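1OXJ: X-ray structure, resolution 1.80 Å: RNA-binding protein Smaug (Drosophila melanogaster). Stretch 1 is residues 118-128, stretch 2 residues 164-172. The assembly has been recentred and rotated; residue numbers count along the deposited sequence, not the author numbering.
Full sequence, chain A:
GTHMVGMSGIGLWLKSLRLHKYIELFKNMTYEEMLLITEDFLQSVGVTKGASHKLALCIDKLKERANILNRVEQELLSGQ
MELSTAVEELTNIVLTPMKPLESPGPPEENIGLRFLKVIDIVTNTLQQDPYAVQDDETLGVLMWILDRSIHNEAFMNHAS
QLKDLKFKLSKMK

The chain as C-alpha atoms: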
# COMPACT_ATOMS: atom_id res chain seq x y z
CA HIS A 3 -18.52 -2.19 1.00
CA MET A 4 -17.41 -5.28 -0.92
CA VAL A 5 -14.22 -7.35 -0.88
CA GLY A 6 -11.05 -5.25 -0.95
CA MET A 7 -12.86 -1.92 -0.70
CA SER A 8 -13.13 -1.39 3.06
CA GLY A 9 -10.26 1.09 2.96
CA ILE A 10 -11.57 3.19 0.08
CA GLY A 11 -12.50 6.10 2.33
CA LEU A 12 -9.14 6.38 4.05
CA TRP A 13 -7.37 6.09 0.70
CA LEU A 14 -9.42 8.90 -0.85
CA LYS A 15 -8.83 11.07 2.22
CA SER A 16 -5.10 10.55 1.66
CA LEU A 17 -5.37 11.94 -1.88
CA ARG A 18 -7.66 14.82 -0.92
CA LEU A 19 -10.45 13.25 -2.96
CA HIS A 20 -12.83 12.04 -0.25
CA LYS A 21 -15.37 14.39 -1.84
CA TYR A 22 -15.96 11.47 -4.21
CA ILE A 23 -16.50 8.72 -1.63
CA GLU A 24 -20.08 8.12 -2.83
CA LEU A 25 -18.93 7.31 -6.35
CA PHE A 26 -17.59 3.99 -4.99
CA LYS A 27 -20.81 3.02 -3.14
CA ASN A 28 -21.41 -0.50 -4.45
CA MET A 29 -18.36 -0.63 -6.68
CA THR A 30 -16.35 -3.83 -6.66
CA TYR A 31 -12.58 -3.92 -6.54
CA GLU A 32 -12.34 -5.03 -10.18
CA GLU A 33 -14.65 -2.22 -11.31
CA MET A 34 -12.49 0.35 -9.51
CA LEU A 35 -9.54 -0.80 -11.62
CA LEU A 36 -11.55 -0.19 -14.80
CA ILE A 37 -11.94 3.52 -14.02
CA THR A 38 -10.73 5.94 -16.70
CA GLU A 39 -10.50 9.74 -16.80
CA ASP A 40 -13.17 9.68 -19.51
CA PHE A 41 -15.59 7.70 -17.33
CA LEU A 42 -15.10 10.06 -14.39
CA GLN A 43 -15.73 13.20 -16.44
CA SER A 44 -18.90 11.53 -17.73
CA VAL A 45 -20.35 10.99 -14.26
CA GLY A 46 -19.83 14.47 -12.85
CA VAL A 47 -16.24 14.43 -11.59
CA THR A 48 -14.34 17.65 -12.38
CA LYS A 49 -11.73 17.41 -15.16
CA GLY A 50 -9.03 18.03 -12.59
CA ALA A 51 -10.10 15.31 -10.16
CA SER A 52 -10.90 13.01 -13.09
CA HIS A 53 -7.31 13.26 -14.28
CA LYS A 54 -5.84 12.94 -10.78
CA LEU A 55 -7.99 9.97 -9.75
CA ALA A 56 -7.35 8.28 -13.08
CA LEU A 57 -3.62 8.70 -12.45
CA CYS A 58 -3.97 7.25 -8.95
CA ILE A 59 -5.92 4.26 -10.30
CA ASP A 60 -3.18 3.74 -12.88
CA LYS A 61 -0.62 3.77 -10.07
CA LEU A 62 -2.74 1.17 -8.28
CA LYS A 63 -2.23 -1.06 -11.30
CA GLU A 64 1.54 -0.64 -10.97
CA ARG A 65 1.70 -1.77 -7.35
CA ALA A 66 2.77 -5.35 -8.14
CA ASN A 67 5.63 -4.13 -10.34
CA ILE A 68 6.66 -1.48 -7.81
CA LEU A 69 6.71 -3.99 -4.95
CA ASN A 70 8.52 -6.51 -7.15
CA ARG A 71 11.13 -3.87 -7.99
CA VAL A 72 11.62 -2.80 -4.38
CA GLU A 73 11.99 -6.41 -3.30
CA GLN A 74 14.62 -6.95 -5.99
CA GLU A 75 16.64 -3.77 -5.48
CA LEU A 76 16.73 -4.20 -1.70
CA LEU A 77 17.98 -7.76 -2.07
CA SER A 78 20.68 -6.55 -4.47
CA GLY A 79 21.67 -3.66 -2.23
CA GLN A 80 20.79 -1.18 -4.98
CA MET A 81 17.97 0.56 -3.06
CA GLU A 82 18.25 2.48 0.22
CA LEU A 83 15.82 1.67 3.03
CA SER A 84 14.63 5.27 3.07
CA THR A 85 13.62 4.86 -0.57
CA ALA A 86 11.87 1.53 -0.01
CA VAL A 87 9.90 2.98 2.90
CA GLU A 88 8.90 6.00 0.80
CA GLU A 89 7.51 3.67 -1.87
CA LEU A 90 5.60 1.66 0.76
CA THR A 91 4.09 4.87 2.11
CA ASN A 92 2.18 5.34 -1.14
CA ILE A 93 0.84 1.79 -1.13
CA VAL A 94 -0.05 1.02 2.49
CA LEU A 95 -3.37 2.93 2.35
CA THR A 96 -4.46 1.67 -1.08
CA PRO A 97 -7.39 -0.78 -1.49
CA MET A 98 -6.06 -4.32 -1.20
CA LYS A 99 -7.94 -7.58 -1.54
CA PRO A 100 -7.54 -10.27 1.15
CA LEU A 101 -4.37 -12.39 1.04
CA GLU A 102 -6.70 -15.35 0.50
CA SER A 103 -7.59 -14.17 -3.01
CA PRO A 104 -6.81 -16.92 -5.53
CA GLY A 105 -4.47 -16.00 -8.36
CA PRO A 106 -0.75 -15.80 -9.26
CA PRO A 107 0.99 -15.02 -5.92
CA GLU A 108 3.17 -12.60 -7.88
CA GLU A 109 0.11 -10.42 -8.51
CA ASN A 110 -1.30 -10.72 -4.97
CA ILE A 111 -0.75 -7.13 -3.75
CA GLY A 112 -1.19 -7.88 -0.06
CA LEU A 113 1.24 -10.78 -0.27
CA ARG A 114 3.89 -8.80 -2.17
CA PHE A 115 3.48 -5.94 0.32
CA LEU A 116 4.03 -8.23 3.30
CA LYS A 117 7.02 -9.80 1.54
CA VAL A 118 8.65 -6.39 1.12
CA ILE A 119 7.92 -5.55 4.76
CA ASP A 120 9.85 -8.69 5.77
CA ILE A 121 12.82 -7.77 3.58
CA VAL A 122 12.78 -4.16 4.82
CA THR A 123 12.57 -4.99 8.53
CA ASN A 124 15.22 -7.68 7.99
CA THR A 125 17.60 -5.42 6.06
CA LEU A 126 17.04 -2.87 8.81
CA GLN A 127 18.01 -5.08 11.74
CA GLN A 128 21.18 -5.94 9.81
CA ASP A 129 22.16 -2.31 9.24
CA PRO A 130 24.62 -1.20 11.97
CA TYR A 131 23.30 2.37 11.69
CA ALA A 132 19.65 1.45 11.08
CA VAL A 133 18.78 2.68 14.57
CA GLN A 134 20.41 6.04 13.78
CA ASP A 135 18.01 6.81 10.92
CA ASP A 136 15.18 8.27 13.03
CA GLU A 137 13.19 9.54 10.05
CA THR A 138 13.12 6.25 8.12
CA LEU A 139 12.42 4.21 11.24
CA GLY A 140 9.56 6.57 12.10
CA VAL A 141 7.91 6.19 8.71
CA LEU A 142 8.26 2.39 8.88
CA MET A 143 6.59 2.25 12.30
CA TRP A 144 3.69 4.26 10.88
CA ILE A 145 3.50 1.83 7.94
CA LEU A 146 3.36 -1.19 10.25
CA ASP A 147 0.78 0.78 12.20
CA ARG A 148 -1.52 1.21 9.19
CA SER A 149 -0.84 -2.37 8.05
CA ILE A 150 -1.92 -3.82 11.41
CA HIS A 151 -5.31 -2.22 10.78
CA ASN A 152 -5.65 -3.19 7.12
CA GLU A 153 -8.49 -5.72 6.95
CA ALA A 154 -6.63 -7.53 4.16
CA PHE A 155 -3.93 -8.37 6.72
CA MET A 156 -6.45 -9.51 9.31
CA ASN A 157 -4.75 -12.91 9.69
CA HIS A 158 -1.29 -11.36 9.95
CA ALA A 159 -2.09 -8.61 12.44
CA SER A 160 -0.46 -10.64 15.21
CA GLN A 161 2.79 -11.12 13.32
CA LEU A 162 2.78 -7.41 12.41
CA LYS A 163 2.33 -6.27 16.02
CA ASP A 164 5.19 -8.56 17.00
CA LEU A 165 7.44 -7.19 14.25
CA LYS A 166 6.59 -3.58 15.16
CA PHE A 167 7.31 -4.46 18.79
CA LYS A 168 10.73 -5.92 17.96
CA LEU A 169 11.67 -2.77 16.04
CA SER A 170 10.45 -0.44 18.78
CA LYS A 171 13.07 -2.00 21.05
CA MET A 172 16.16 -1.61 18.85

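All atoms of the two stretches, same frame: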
# COMPACT_ATOMS: atom_id res chain seq x y z
N VAL A 118 7.74 -7.53 1.08
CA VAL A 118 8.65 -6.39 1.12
C VAL A 118 8.86 -5.93 2.56
O VAL A 118 9.97 -5.57 2.95
CB VAL A 118 8.11 -5.22 0.28
CG1 VAL A 118 8.91 -3.95 0.57
CG2 VAL A 118 8.19 -5.57 -1.21
N ILE A 119 7.79 -5.95 3.36
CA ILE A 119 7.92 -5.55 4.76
C ILE A 119 8.94 -6.45 5.45
O ILE A 119 9.76 -5.98 6.24
CB ILE A 119 6.57 -5.64 5.52
CG1 ILE A 119 5.62 -4.54 5.04
CG2 ILE A 119 6.81 -5.50 7.02
CD1 ILE A 119 6.11 -3.11 5.32
N ASP A 120 8.90 -7.75 5.16
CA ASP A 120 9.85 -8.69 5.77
C ASP A 120 11.29 -8.36 5.37
O ASP A 120 12.19 -8.34 6.21
CB ASP A 120 9.54 -10.14 5.38
CG ASP A 120 8.29 -10.68 6.04
OD1 ASP A 120 7.94 -10.20 7.14
OD2 ASP A 120 7.66 -11.59 5.47
N ILE A 121 11.49 -8.10 4.08
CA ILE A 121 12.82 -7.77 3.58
C ILE A 121 13.31 -6.46 4.20
O ILE A 121 14.45 -6.37 4.64
CB ILE A 121 12.81 -7.62 2.05
CG1 ILE A 121 12.40 -8.95 1.41
CG2 ILE A 121 14.18 -7.17 1.56
CD1 ILE A 121 12.26 -8.89 -0.09
N VAL A 122 12.43 -5.46 4.25
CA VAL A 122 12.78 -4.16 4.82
C VAL A 122 13.17 -4.28 6.30
O VAL A 122 14.25 -3.86 6.70
CB VAL A 122 11.60 -3.15 4.70
CG1 VAL A 122 11.87 -1.91 5.56
CG2 VAL A 122 11.43 -2.74 3.26
N THR A 123 12.28 -4.85 7.10
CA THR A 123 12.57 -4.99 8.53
C THR A 123 13.80 -5.87 8.76
O THR A 123 14.51 -5.68 9.75
CB THR A 123 11.36 -5.57 9.29
OG1 THR A 123 11.04 -6.86 8.79
CG2 THR A 123 10.15 -4.65 9.12
N ASN A 124 14.05 -6.81 7.86
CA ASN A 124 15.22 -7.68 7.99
C ASN A 124 16.51 -6.96 7.60
O ASN A 124 17.54 -7.14 8.24
CB ASN A 124 15.05 -8.93 7.12
CG ASN A 124 14.08 -9.93 7.71
OD1 ASN A 124 13.79 -10.97 7.11
ND2 ASN A 124 13.56 -9.63 8.91
N THR A 125 16.44 -6.17 6.53
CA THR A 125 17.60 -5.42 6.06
C THR A 125 17.96 -4.41 7.14
O THR A 125 19.13 -4.15 7.42
CB THR A 125 17.28 -4.67 4.76
OG1 THR A 125 17.13 -5.62 3.70
CG2 THR A 125 18.39 -3.69 4.41
N LEU A 126 16.92 -3.86 7.75
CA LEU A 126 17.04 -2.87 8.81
C LEU A 126 17.86 -3.42 9.97
O LEU A 126 18.94 -2.92 10.28
CB LEU A 126 15.65 -2.48 9.31
CG LEU A 126 15.54 -1.37 10.35
CD1 LEU A 126 16.05 -0.06 9.77
CD2 LEU A 126 14.08 -1.23 10.78
N GLN A 127 17.34 -4.47 10.60
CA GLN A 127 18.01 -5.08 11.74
C GLN A 127 19.45 -5.48 11.46
O GLN A 127 20.23 -5.68 12.39
CB GLN A 127 17.21 -6.30 12.22
CG GLN A 127 15.81 -5.94 12.71
CD GLN A 127 15.08 -7.12 13.34
OE1 GLN A 127 14.82 -8.13 12.68
NE2 GLN A 127 14.75 -6.99 14.62
N GLN A 128 19.81 -5.58 10.19
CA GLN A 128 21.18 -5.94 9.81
C GLN A 128 22.05 -4.73 9.50
O GLN A 128 23.25 -4.86 9.25
CB GLN A 128 21.17 -6.88 8.60
CG GLN A 128 20.79 -8.31 8.93
CD GLN A 128 20.73 -9.20 7.70
OE1 GLN A 128 21.67 -9.25 6.91
NE2 GLN A 128 19.62 -9.91 7.54
N ASP A 164 3.95 -8.01 16.47
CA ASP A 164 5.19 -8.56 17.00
C ASP A 164 6.37 -7.85 16.35
O ASP A 164 7.25 -7.33 17.04
CB ASP A 164 5.29 -10.07 16.70
CG ASP A 164 4.31 -10.89 17.53
OD1 ASP A 164 4.21 -12.11 17.28
OD2 ASP A 164 3.65 -10.32 18.42
N LEU A 165 6.38 -7.82 15.02
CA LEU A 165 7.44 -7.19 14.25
C LEU A 165 7.64 -5.73 14.69
O LEU A 165 8.76 -5.30 14.96
CB LEU A 165 7.10 -7.23 12.76
CG LEU A 165 8.25 -7.31 11.75
CD1 LEU A 165 7.68 -7.18 10.35
CD2 LEU A 165 9.28 -6.22 12.01
N LYS A 166 6.54 -4.98 14.76
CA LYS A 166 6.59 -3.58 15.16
C LYS A 166 7.15 -3.47 16.58
O LYS A 166 7.86 -2.52 16.90
CB LYS A 166 5.19 -2.96 15.11
CG LYS A 166 5.13 -1.49 15.48
CD LYS A 166 3.68 -1.00 15.54
CE LYS A 166 3.58 0.41 16.11
NZ LYS A 166 2.17 0.86 16.25
N PHE A 167 6.84 -4.46 17.41
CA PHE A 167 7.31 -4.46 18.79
C PHE A 167 8.82 -4.67 18.82
O PHE A 167 9.53 -3.99 19.55
CB PHE A 167 6.61 -5.56 19.59
CG PHE A 167 6.84 -5.47 21.08
CD1 PHE A 167 6.44 -4.34 21.79
CD2 PHE A 167 7.45 -6.52 21.76
CE1 PHE A 167 6.65 -4.25 23.17
CE2 PHE A 167 7.66 -6.44 23.14
CZ PHE A 167 7.26 -5.30 23.84
N LYS A 168 9.30 -5.63 18.03
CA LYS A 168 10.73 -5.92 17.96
C LYS A 168 11.51 -4.68 17.55
O LYS A 168 12.55 -4.37 18.13
CB LYS A 168 11.00 -7.04 16.94
CG LYS A 168 10.88 -8.47 17.46
CD LYS A 168 9.48 -8.83 17.92
CE LYS A 168 9.26 -10.35 17.92
NZ LYS A 168 10.27 -11.07 18.75
N LEU A 169 11.01 -3.98 16.54
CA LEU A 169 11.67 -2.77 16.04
C LEU A 169 11.66 -1.63 17.04
O LEU A 169 12.62 -0.87 17.14
CB LEU A 169 11.01 -2.30 14.74
CG LEU A 169 11.03 -3.27 13.56
CD1 LEU A 169 10.36 -2.62 12.36
CD2 LEU A 169 12.46 -3.66 13.23
N SER A 170 10.57 -1.51 17.79
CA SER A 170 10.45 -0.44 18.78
C SER A 170 11.48 -0.59 19.89
O SER A 170 11.73 0.36 20.64
CB SER A 170 9.04 -0.45 19.40
OG SER A 170 8.85 -1.59 20.22
N LYS A 171 12.09 -1.76 20.00
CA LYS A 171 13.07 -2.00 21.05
C LYS A 171 14.53 -1.98 20.60
O LYS A 171 15.42 -2.25 21.40
CB LYS A 171 12.78 -3.33 21.75
CG LYS A 171 11.47 -3.34 22.55
CD LYS A 171 11.41 -2.19 23.55
CE LYS A 171 12.60 -2.21 24.51
NZ LYS A 171 12.50 -1.16 25.56
N MET A 172 14.78 -1.66 19.33
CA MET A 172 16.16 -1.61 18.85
C MET A 172 16.85 -0.41 19.49
O MET A 172 16.13 0.53 19.87
CB MET A 172 16.21 -1.45 17.32
CG MET A 172 15.74 -2.66 16.52
SD MET A 172 16.01 -2.42 14.73
CE MET A 172 15.13 -0.91 14.51

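No hydrogen bond crosses between these two stretches of Smaug. Their helices run nearly parallel, and polar residues lie along the edges of the contact. The pair is therefore a compact example of a general principle: once two helices have satisfied their backbone amides and carbonyls internally, they can associate through carbon-rich surfaces, including the apolar parts of polar residues.

The geometry sets the terms. The axes of the helices containing residues 118-127 and 164-170 approach to 11.5 Å, and their N-to-C directions differ by only 18°. At this spacing the backbones cannot touch, and the gap has to be filled by side chains. The closest CA atoms are Thr123 CA and Leu169 CA, 7.9 Å apart. Because the helices run in almost the same direction, contacts advance in step along both, from Ile119 and Leu165 at one end to Leu126 and Met172 at the other. In all, 337 Å² of surface is buried, both sides summed.

Each backbone looks after itself. In the first helix, Val122 N donates to Val118 O at 2.8 Å and Leu126 N to Val122 O at 2.9 Å, typical of the i to i-4 pattern. In the second, Leu169 N donates to Leu165 O at 3.0 Å. Met172 N reaches Leu169 O at 3.2 Å, a shorter-span bond.

Leu165 is the residue with the most area covered by the opposing stretch. Its CA-to-CB bond points toward the first helix, and both of its methyls lie against Thr123 CG2, CD2 at 3.4 Å, a tight methyl-to-methyl approach, and CD1 at 3.7 Å; CD1 also reaches Ile119 CG2 at 3.8 Å. Thr123 illustrates how a residue with a hydroxyl can serve an apolar contact. Its chi1 is in the p rotamer, and its CG2 also sits 3.8 Å from Leu169 CD1. Its hydroxyl lies near carbonyls of its own helix while also facing Leu165, with OG1 3.7 Å from Leu165 CD2. The methyl of Thr123 thus touches two leucines one helical turn apart.

Farther along, Leu126 takes up the same role. Its CD2 methyl meets Leu169 CD2 at 3.8 Å and Met172 CE at 3.9 Å, so a single branch end touches both residues. The CA-to-CB bond of Leu169 points sideways, yet the end of its side chain comes nearer to the first helix. Met172 extends the apolar surface with its flexible thioether.

Gln127 borders this group. Its CG lies 4.1 Å from both Leu169 CD2 and Met172 SD, and its NE2 lies 4.4 Å from Lys168 CB, with no polar bond across. A long polar side chain can in this way cover a hydrophobic seam without forming a polar bond across it. The contact is one of close packing and buried apolar surface.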